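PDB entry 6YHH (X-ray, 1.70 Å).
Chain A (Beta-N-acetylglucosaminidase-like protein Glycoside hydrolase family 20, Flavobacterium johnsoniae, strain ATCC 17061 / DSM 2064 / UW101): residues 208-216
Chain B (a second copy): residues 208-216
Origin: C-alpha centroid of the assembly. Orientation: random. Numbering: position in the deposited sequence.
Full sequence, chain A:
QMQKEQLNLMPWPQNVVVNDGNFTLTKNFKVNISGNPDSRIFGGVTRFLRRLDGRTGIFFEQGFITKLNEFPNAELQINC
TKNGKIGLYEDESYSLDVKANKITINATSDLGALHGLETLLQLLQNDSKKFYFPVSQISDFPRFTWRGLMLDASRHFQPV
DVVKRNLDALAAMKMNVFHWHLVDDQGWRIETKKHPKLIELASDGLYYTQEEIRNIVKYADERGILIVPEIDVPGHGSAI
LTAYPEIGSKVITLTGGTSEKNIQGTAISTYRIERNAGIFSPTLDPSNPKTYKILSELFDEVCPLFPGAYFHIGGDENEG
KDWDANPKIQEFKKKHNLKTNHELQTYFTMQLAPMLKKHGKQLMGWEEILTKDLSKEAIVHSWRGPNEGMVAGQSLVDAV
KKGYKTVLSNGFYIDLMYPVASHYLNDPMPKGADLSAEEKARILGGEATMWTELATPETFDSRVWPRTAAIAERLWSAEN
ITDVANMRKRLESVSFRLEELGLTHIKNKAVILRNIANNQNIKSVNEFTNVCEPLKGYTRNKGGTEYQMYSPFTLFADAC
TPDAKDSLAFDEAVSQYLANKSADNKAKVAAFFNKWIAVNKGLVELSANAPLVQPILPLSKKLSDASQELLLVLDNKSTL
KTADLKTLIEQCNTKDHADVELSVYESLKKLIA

Chain A 208-216: YTQEEIRNI
Chain B 208-216: YTQEEIRNI

Two copies of one segment meet through their N-caps and the starts of their helices. In each chain residues 208 and 209 are loop, and a helix begins at 210 and continues past 216. The helix axes approach to 10.9 Å, with 130° between their N-to-C directions. The register is nearly symmetric: the CA atoms of Glu211(A) and Glu211(B) lie 8.0 Å apart, and those of Glu212(A) and Glu212(B) 8.8 Å. Together the stretches bury 287 Å².

Tyr208(A) is extended (phi/psi -93/131), with chi1 m and chi2 -76°. It is buried but makes no contact with the chain B stretch.

Thr209(A) is the N-cap (-70/164, chi1 p). Its CA-to-CB bond points toward chain B. Its OG1 accepts from Glu212(A) N at 2.9 Å and donates to Glu211(B) OE1 at 2.6 Å. One small hydroxyl thus caps its own helix and binds the partner. Its CG2 lies 4.1 Å from Asn215(B) ND2.

Gln210(A) opens the helix (-60/-40; m, t, chi3 -11°). Its CB bond points sideways and its end leads away, so it makes no contact with the chain B stretch.

Glu211(A) is the center of the contact (-68/-40; t, t, chi3 92°), with 70 Å² covered. Its CB bond points toward chain B. OE1 accepts from Thr209(B) OG1 at 2.6 Å, the mate of the bond described above. With chi1 and chi2 both t, Glu211(A) is long enough to reach that hydroxyl. Glu211(A) OE1 and Glu211(B) OE1 come within 3.3 Å; both are acceptors, and no hydrogen bond joins them. Water 1 donates to Glu211(B) OE2 at 2.6 Å and accepts from Glu211(A) N at 3.1 Å. Water 2 repeats this with the chains exchanged: it donates to Glu211(A) OE2 at 2.6 Å and accepts from Glu211(B) N at 3.0 Å. Each carboxylate is thereby linked to an amide in the partner's first helical turn.

Glu212(A) (-60/-43; m, t, chi3 -8°) folds back on its own chain. Its OE1 accepts from Thr209(A) N at 2.9 Å. With the capping bond, this closes a reciprocal pair. Its CB bond is sideways, but its end comes nearer chain B, with CG 4.1 Å from Glu211(B) OE1. Water 4 donates to Glu212(A) OE2 at 2.8 Å and to Glu211(B) OE1 at 3.0 Å, bridging two like charges.

Ile213(A) (-61/-50; m, t) and Ile216(A) (-72/-39; m, t) are buried, and Arg214(A) (-57/-38; m, t, t, chi4 101°) is exposed. None contacts the chain B stretch. Ile213(A) N donates to Thr209(A) O at 2.9 Å, an i to i+4 bond.

Asn215(A) (-77/-27; m, chi2 -22°) points its CB bond toward chain B. Its ND2 lies 4.1 Å from Thr209(B) CG2 and donates to water 3 at 3.0 Å. That water donates to Glu211(A) OE1 at 3.0 Å and Glu212(B) OE2 at 2.8 Å. The amide NH2 suits this place because it can donate to a water that serves two carboxylates.

Chain B repeats these rotamer wells throughout.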

# COMPACT_ATOMS: atom_id res chain seq x y z
N TYR A 208 16.81 0.38 7.07
CA TYR A 208 15.96 0.50 8.25
C TYR A 208 16.72 1.21 9.37
O TYR A 208 17.89 0.87 9.65
CB TYR A 208 15.56 -0.80 8.79
CG TYR A 208 14.93 -1.71 7.73
CD1 TYR A 208 13.63 -1.50 7.31
CD2 TYR A 208 15.63 -2.79 7.21
CE1 TYR A 208 13.08 -2.33 6.31
CE2 TYR A 208 15.06 -3.64 6.27
CZ TYR A 208 13.78 -3.42 5.88
OH TYR A 208 13.24 -4.29 4.92
N THR A 209 16.09 2.21 9.96
CA THR A 209 16.72 2.83 11.13
C THR A 209 16.69 1.88 12.30
O THR A 209 15.91 0.96 12.37
CB THR A 209 16.09 4.17 11.53
OG1 THR A 209 14.78 3.94 12.13
CG2 THR A 209 15.96 5.10 10.41
N GLN A 210 17.51 2.15 13.31
CA GLN A 210 17.51 1.33 14.57
C GLN A 210 16.14 1.38 15.25
O GLN A 210 15.65 0.39 15.73
CB GLN A 210 18.66 1.73 15.53
CG GLN A 210 20.00 1.58 14.83
CD GLN A 210 21.18 1.65 15.77
OE1 GLN A 210 21.02 2.01 16.94
NE2 GLN A 210 22.33 1.23 15.29
N GLU A 211 15.51 2.58 15.26
CA GLU A 211 14.25 2.74 15.90
C GLU A 211 13.19 1.94 15.08
O GLU A 211 12.34 1.30 15.70
CB GLU A 211 13.81 4.18 15.98
CG GLU A 211 12.38 4.35 16.48
CD GLU A 211 11.89 5.82 16.28
OE1 GLU A 211 11.28 6.08 15.17
OE2 GLU A 211 12.18 6.58 17.23
N GLU A 212 13.28 2.00 13.74
CA GLU A 212 12.37 1.20 12.93
C GLU A 212 12.52 -0.28 13.22
O GLU A 212 11.53 -0.99 13.39
CB GLU A 212 12.57 1.50 11.44
CG GLU A 212 11.99 2.85 11.01
CD GLU A 212 12.47 3.31 9.64
OE1 GLU A 212 13.37 2.64 9.08
OE2 GLU A 212 11.97 4.33 9.15
N ILE A 213 13.75 -0.74 13.34
CA ILE A 213 13.98 -2.14 13.66
C ILE A 213 13.37 -2.48 15.03
O ILE A 213 12.69 -3.49 15.18
CB ILE A 213 15.48 -2.44 13.61
CG1 ILE A 213 16.01 -2.38 12.19
CG2 ILE A 213 15.83 -3.75 14.28
CD1 ILE A 213 17.51 -2.41 12.05
N ARG A 214 13.64 -1.68 16.06
CA ARG A 214 13.05 -1.94 17.36
C ARG A 214 11.55 -1.95 17.30
O ARG A 214 10.90 -2.80 17.96
CB ARG A 214 13.54 -0.91 18.41
CG ARG A 214 15.00 -0.97 18.74
CD ARG A 214 15.28 0.02 19.91
NE ARG A 214 16.73 0.24 20.03
CZ ARG A 214 17.37 1.32 19.57
NH1 ARG A 214 16.73 2.38 19.01
NH2 ARG A 214 18.70 1.35 19.67
N ASN A 215 10.96 -1.07 16.51
CA ASN A 215 9.51 -1.02 16.46
C ASN A 215 8.93 -2.16 15.61
O ASN A 215 7.82 -2.60 15.93
CB ASN A 215 9.03 0.34 15.97
CG ASN A 215 9.24 1.44 17.04
OD1 ASN A 215 9.34 1.11 18.22
ND2 ASN A 215 9.19 2.69 16.66
N ILE A 216 9.71 -2.66 14.63
CA ILE A 216 9.26 -3.86 13.89
C ILE A 216 9.37 -5.06 14.80
O ILE A 216 8.55 -5.97 14.75
CB ILE A 216 10.02 -3.96 12.57
CG1 ILE A 216 9.42 -2.94 11.58
CG2 ILE A 216 9.98 -5.36 11.99
CD1 ILE A 216 10.28 -2.64 10.36
N TYR B 208 3.19 9.46 15.55
CA TYR B 208 4.44 9.51 14.80
C TYR B 208 5.58 9.69 15.78
O TYR B 208 5.49 10.53 16.68
CB TYR B 208 4.47 10.63 13.78
CG TYR B 208 3.32 10.63 12.82
CD1 TYR B 208 3.22 9.73 11.79
CD2 TYR B 208 2.28 11.58 12.93
CE1 TYR B 208 2.13 9.76 10.94
CE2 TYR B 208 1.21 11.58 12.09
CZ TYR B 208 1.14 10.71 11.06
OH TYR B 208 0.07 10.79 10.19
N THR B 209 6.65 8.90 15.62
CA THR B 209 7.80 9.14 16.43
C THR B 209 8.53 10.42 16.04
O THR B 209 8.36 10.96 14.96
CB THR B 209 8.80 7.99 16.47
OG1 THR B 209 9.50 7.98 15.21
CG2 THR B 209 8.13 6.63 16.73
N GLN B 210 9.35 11.00 16.93
CA GLN B 210 10.17 12.15 16.55
C GLN B 210 11.07 11.88 15.35
O GLN B 210 11.22 12.74 14.49
CB GLN B 210 10.92 12.76 17.75
CG GLN B 210 9.93 13.17 18.85
CD GLN B 210 10.58 14.01 19.94
OE1 GLN B 210 11.78 14.26 19.90
NE2 GLN B 210 9.80 14.43 20.89
N GLU B 211 11.68 10.71 15.33
CA GLU B 211 12.52 10.33 14.20
C GLU B 211 11.70 10.23 12.90
O GLU B 211 12.21 10.64 11.86
CB GLU B 211 13.23 9.02 14.46
CG GLU B 211 14.15 8.57 13.33
CD GLU B 211 14.53 7.06 13.40
OE1 GLU B 211 13.68 6.11 12.94
OE2 GLU B 211 15.65 7.00 13.93
N GLU B 212 10.52 9.64 12.95
CA GLU B 212 9.68 9.54 11.80
C GLU B 212 9.31 10.92 11.33
O GLU B 212 9.32 11.19 10.11
CB GLU B 212 8.42 8.71 12.08
CG GLU B 212 8.63 7.21 12.26
CD GLU B 212 7.48 6.49 12.91
OE1 GLU B 212 6.54 7.15 13.44
OE2 GLU B 212 7.53 5.22 12.91
N ILE B 213 8.99 11.85 12.24
CA ILE B 213 8.78 13.22 11.87
C ILE B 213 9.98 13.85 11.15
O ILE B 213 9.80 14.41 10.10
CB ILE B 213 8.32 14.07 13.07
CG1 ILE B 213 6.89 13.63 13.50
CG2 ILE B 213 8.34 15.55 12.71
CD1 ILE B 213 6.44 14.18 14.85
N ARG B 214 11.18 13.75 11.71
CA ARG B 214 12.32 14.26 11.08
C ARG B 214 12.51 13.66 9.72
O ARG B 214 12.92 14.37 8.78
CB ARG B 214 13.55 14.05 11.92
CG ARG B 214 13.51 14.82 13.23
CD ARG B 214 14.84 14.65 13.97
NE ARG B 214 14.77 15.12 15.38
CZ ARG B 214 14.69 14.29 16.43
NH1 ARG B 214 14.74 12.96 16.25
NH2 ARG B 214 14.61 14.79 17.68
N ASN B 215 12.27 12.35 9.61
CA ASN B 215 12.46 11.67 8.31
C ASN B 215 11.45 12.03 7.29
O ASN B 215 11.81 12.13 6.06
CB ASN B 215 12.61 10.14 8.48
CG ASN B 215 14.01 9.80 9.02
OD1 ASN B 215 14.91 10.65 8.96
ND2 ASN B 215 14.16 8.67 9.66
N ILE B 216 10.22 12.31 7.72
CA ILE B 216 9.17 12.84 6.80
C ILE B 216 9.44 14.27 6.36
O ILE B 216 9.25 14.60 5.20
CB ILE B 216 7.79 12.65 7.51
CG1 ILE B 216 7.43 11.17 7.44
CG2 ILE B 216 6.71 13.45 6.82
CD1 ILE B 216 6.23 10.68 8.22
O HOH W 1 17.19 5.09 14.80
O HOH W 2 11.93 9.14 17.86
O HOH W 3 9.68 3.84 13.97
O HOH W 4 12.08 6.79 10.52